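Local coordinates for protein superoxide dismutase [Fe] (Methanothermobacter thermautotrophicus, PDB 1MA1) that destroys superoxide radicals by dismutating them to hydrogen peroxide and dioxygen at a single iron centre in each subunit of a homotetramer, at residues G76-V79 / L80-F84; Q148-H152 / N153-I157. All coordinates share one frame; numbering follows the deposited sequence.

Contact 1 (G76-V79 / L80-F84); sequences GGYV and LHLFF. With FE (Fe (III) ion), chain G.
The carbonyl oxygen of G77 grips H81 twice, an example of a second-shell acceptor orienting a metal ligand. H81 ND1 donates a hydrogen bond to G77 O (2.9 Å), which sits at the edge of the imidazole, near its plane, while H81 N donates to the same oxygen at 3.2 Å. The two donors arrive from opposite faces of the carbonyl plane. With CG beside its own backbone N (chi1 -78°), the ring is swung so that ND1 meets G77 O and NE2 is directed to the iron, 2.1 Å away; the bond at ND1 thus helps fix the ring's rotation. Water 1, 1.9 Å from the iron, is a further ligand, and H33, D167 and H171 complete the site. Helical bonds satisfy L80 N (to G76 O), L82 N (to Y78 O) and F83 N (to V79 O); F83 O accepts from R200, and Y78 OH bonds weakly to R140 of the second subunit. One turn apart, V79 and F83 project alike, with V79 CG1 3.9 Å from F83 CE1. Helix 64-86 lays L80 and F84 against strand 164-167 and F84 against helix 181-188, while V79 packs on F160 of the second subunit.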
loop_
_atom_site.group_PDB
_atom_site.type_symbol
_atom_site.label_atom_id
_atom_site.label_comp_id
_atom_site.label_asym_id
_atom_site.label_seq_id
_atom_site.Cartn_x
_atom_site.Cartn_y
_atom_site.Cartn_z
ATOM N N GLY A 76 1.773 5.485 14.177
ATOM C CA GLY A 76 0.434 5.719 13.674
ATOM C C GLY A 76 -0.651 5.036 14.485
ATOM O O GLY A 76 -1.645 5.670 14.864
ATOM N N GLY A 77 -0.458 3.749 14.750
ATOM C CA GLY A 77 -1.281 3.061 15.720
ATOM C C GLY A 77 -1.406 3.796 17.040
ATOM O O GLY A 77 -2.516 4.040 17.515
ATOM N N TYR A 78 -0.272 4.151 17.637
ATOM C CA TYR A 78 -0.286 4.858 18.905
ATOM C C TYR A 78 -1.056 6.179 18.829
ATOM O O TYR A 78 -1.901 6.459 19.683
ATOM C CB TYR A 78 1.134 5.154 19.361
ATOM C CG TYR A 78 1.188 6.058 20.572
ATOM C CD1 TYR A 78 1.077 5.540 21.855
ATOM C CD2 TYR A 78 1.316 7.440 20.424
ATOM C CE1 TYR A 78 1.097 6.365 22.961
ATOM C CE2 TYR A 78 1.332 8.273 21.520
ATOM C CZ TYR A 78 1.220 7.733 22.786
ATOM O OH TYR A 78 1.224 8.575 23.871
ATOM N N VAL A 79 -0.733 6.995 17.826
ATOM C CA VAL A 79 -1.320 8.327 17.695
ATOM C C VAL A 79 -2.824 8.280 17.440
ATOM O O VAL A 79 -3.573 9.000 18.083
ATOM C CB VAL A 79 -0.666 9.134 16.542
ATOM C CG1 VAL A 79 -1.382 10.447 16.375
ATOM C CG2 VAL A 79 0.793 9.398 16.837
ATOM N N LEU A 80 -3.263 7.438 16.514
ATOM C CA LEU A 80 -4.691 7.341 16.196
ATOM C C LEU A 80 -5.558 6.826 17.353
ATOM O O LEU A 80 -6.669 7.339 17.567
ATOM C CB LEU A 80 -4.910 6.448 14.960
ATOM C CG LEU A 80 -4.446 7.056 13.637
ATOM C CD1 LEU A 80 -4.505 6.069 12.509
ATOM C CD2 LEU A 80 -5.317 8.241 13.335
ATOM N N HIS A 81 -5.066 5.823 18.096
ATOM C CA HIS A 81 -5.826 5.333 19.246
ATOM C C HIS A 81 -5.891 6.450 20.285
ATOM O O HIS A 81 -6.918 6.647 20.928
ATOM C CB HIS A 81 -5.223 4.040 19.849
ATOM C CG HIS A 81 -5.543 2.792 19.070
ATOM N ND1 HIS A 81 -4.831 2.416 17.955
ATOM C CD2 HIS A 81 -6.471 1.812 19.261
ATOM C CE1 HIS A 81 -5.293 1.261 17.498
ATOM N NE2 HIS A 81 -6.290 0.868 18.272
ATOM N N LEU A 82 -4.818 7.216 20.415
ATOM C CA LEU A 82 -4.818 8.326 21.358
ATOM C C LEU A 82 -5.946 9.331 21.096
ATOM O O LEU A 82 -6.670 9.695 22.017
ATOM C CB LEU A 82 -3.490 9.071 21.324
ATOM C CG LEU A 82 -3.331 10.235 22.317
ATOM C CD1 LEU A 82 -3.403 9.684 23.743
ATOM C CD2 LEU A 82 -1.979 10.936 22.104
ATOM N N PHE A 83 -6.088 9.787 19.853
ATOM C CA PHE A 83 -7.163 10.711 19.503
ATOM C C PHE A 83 -8.533 10.046 19.538
ATOM O O PHE A 83 -9.537 10.708 19.790
ATOM C CB PHE A 83 -6.934 11.319 18.106
ATOM C CG PHE A 83 -5.877 12.391 18.065
ATOM C CD1 PHE A 83 -4.528 12.076 18.211
ATOM C CD2 PHE A 83 -6.227 13.724 17.892
ATOM C CE1 PHE A 83 -3.554 13.068 18.187
ATOM C CE2 PHE A 83 -5.251 14.724 17.869
ATOM C CZ PHE A 83 -3.915 14.392 18.018
ATOM N N PHE A 84 -8.565 8.742 19.269
ATOM C CA PHE A 84 -9.816 7.988 19.225
ATOM C C PHE A 84 -10.474 8.007 20.599
ATOM O O PHE A 84 -11.622 8.413 20.732
ATOM C CB PHE A 84 -9.543 6.545 18.792
ATOM C CG PHE A 84 -10.783 5.697 18.664
ATOM C CD1 PHE A 84 -11.853 6.118 17.885
ATOM C CD2 PHE A 84 -10.869 4.466 19.298
ATOM C CE1 PHE A 84 -12.995 5.316 17.738
ATOM C CE2 PHE A 84 -11.995 3.653 19.156
ATOM C CZ PHE A 84 -13.064 4.081 18.373
HETATM FE FE FE G . -7.704 -0.303 17.183
HETATM O O HOH W 1 -6.566 -0.217 15.645
#

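Contact 2 (Q148-H152 / N153-I157); sequences QVEKH and NVNVI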
loop_
_atom_site.group_PDB
_atom_site.type_symbol
_atom_site.label_atom_id
_atom_site.label_comp_id
_atom_site.label_asym_id
_atom_site.label_seq_id
_atom_site.Cartn_x
_atom_site.Cartn_y
_atom_site.Cartn_z
ATOM N N GLN A 148 -9.459 8.396 4.431
ATOM C CA GLN A 148 -9.681 7.005 4.803
ATOM C C GLN A 148 -8.339 6.329 4.937
ATOM O O GLN A 148 -7.701 6.046 3.943
ATOM C CB GLN A 148 -10.506 6.289 3.744
ATOM C CG GLN A 148 -10.900 4.899 4.138
ATOM C CD GLN A 148 -11.458 4.122 2.987
ATOM O OE1 GLN A 148 -10.716 3.686 2.095
ATOM N NE2 GLN A 148 -12.781 3.947 2.980
ATOM N N VAL A 149 -7.910 6.092 6.171
ATOM C CA VAL A 149 -6.599 5.535 6.436
ATOM C C VAL A 149 -6.681 4.020 6.471
ATOM O O VAL A 149 -7.472 3.473 7.227
ATOM C CB VAL A 149 -6.077 5.984 7.778
ATOM C CG1 VAL A 149 -4.695 5.351 8.015
ATOM C CG2 VAL A 149 -6.060 7.520 7.833
ATOM N N GLU A 150 -5.870 3.346 5.657
ATOM C CA GLU A 150 -5.701 1.909 5.772
ATOM C C GLU A 150 -4.593 1.615 6.741
ATOM O O GLU A 150 -3.668 2.423 6.875
ATOM C CB GLU A 150 -5.381 1.288 4.419
ATOM C CG GLU A 150 -6.551 1.415 3.468
ATOM C CD GLU A 150 -6.423 0.543 2.239
ATOM O OE1 GLU A 150 -5.291 0.190 1.884
ATOM O OE2 GLU A 150 -7.456 0.228 1.615
ATOM N N LYS A 151 -4.681 0.476 7.428
ATOM C CA LYS A 151 -3.845 0.236 8.594
ATOM C C LYS A 151 -3.776 1.464 9.522
ATOM O O LYS A 151 -4.808 1.969 9.946
ATOM C CB LYS A 151 -2.447 -0.161 8.128
ATOM C CG LYS A 151 -2.425 -1.529 7.512
ATOM C CD LYS A 151 -1.264 -1.714 6.569
ATOM C CE LYS A 151 0.070 -1.729 7.271
ATOM N NZ LYS A 151 1.182 -1.960 6.300
ATOM N N HIS A 152 -2.583 1.942 9.854
ATOM C CA HIS A 152 -2.512 3.176 10.630
ATOM C C HIS A 152 -1.770 4.298 9.890
ATOM O O HIS A 152 -1.421 5.303 10.514
ATOM C CB HIS A 152 -1.805 2.983 11.988
ATOM C CG HIS A 152 -2.390 1.915 12.865
ATOM N ND1 HIS A 152 -3.690 1.948 13.313
ATOM C CD2 HIS A 152 -1.825 0.813 13.420
ATOM C CE1 HIS A 152 -3.906 0.913 14.109
ATOM N NE2 HIS A 152 -2.792 0.212 14.191
ATOM N N ASN A 153 -1.507 4.130 8.589
ATOM C CA ASN A 153 -0.429 4.882 7.955
ATOM C C ASN A 153 -0.462 4.832 6.432
ATOM O O ASN A 153 0.511 5.177 5.769
ATOM C CB ASN A 153 0.923 4.371 8.467
ATOM C CG ASN A 153 1.159 2.908 8.129
ATOM O OD1 ASN A 153 0.234 2.079 8.137
ATOM N ND2 ASN A 153 2.403 2.582 7.848
ATOM N N VAL A 154 -1.589 4.403 5.876
ATOM C CA VAL A 154 -1.729 4.342 4.425
ATOM C C VAL A 154 -2.869 5.217 3.896
ATOM O O VAL A 154 -3.961 5.243 4.447
ATOM C CB VAL A 154 -1.936 2.863 3.950
ATOM C CG1 VAL A 154 -2.257 2.803 2.425
ATOM C CG2 VAL A 154 -0.680 2.054 4.284
ATOM N N ASN A 155 -2.593 5.933 2.815
ATOM C CA ASN A 155 -3.483 6.966 2.298
ATOM C C ASN A 155 -3.732 8.054 3.325
ATOM O O ASN A 155 -4.867 8.477 3.538
ATOM C CB ASN A 155 -4.815 6.357 1.856
ATOM C CG ASN A 155 -4.635 5.204 0.893
ATOM O OD1 ASN A 155 -3.816 5.269 -0.035
ATOM N ND2 ASN A 155 -5.406 4.150 1.091
ATOM N N VAL A 156 -2.668 8.524 3.958
ATOM C CA VAL A 156 -2.792 9.723 4.767
ATOM C C VAL A 156 -1.994 10.899 4.199
ATOM O O VAL A 156 -0.901 10.724 3.652
ATOM C CB VAL A 156 -2.408 9.435 6.249
ATOM C CG1 VAL A 156 -1.926 8.008 6.369
ATOM C CG2 VAL A 156 -1.383 10.474 6.771
ATOM N N ILE A 157 -2.571 12.092 4.299
ATOM C CA ILE A 157 -1.929 13.291 3.795
ATOM C C ILE A 157 -0.913 13.770 4.824
ATOM O O ILE A 157 -1.284 14.165 5.927
ATOM C CB ILE A 157 -2.950 14.394 3.565
ATOM C CG1 ILE A 157 -4.057 13.879 2.629
ATOM C CG2 ILE A 157 -2.268 15.615 2.978
ATOM C CD1 ILE A 157 -5.219 14.857 2.462
HETATM O O HOH W 2 -7.738 4.142 2.436
#
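A classic beta bulge closes the tight turn at the end of strand 143-150, where N153 and V154 both face E150. E150 O accepts from N153 N at 3.2 Å and from V154 N at 3.0 Å, and E150 N returns a bond to V154 O, making a single antiparallel hydrogen-bonded pair. Between E150 and N153, K151 and H152 occupy the central positions of a turn close to type II', K151 taking a positive phi of 44°. N153 carries its CG between the backbone N and the carbonyl carbon (chi1 62°), which brings OD1 back to H152 N for a weak bond of 3.3 Å; its ND2 is held by S72. Side chains pack on the pairing: E150 CB meets V154 CB at 3.8 Å, the two side chains crossing at a slant, and V149 CG1 approaches V156 CG1 at 4.2 Å. Water 2 accepts from N155 ND2 at 2.7 Å and donates to Q148 OE1, while Q148 NE2 donates to A123 O. The E150 carboxylate passes near the N155 amide, their planes 53° apart, but its charged partners are K69 of the second subunit and K151 of the third. With an alanine in place of E150, both lysines would probably lose this negative mate and the N155 amide the side chain it packs against. K151 NZ forms salt bridges with E150 and E128 of the third subunit. H152 ND1 is hydrogen-bonded to W132 NE1, and its ring stacks on W169. The chemistry implies a division of labour: backbone bonds fix the turn, the salt bridges probably help hold subunits together, and H152, packed beside the ligand H81, probably forms part of the iron's surroundings.

From the N terminus, the chain reaches contact 1 inside helix 64-86, where it closes no loop but only successive helical turns. Contact 2 comes much later, closing the turn that ends strand 143-150 and starts the loop toward strand 164-167. The two are in series, neither nested nor crossed, yet they meet in space although one lies in the alpha-hairpin domain and the other in the C-terminal domain. H152 is the joint: its CB lies 3.2 Å from G77 N, and its CE1 lies 3.7 Å from H81 CE1. The helix and the strand end thereby pack together beside the iron, and both contacts also reach the second subunit.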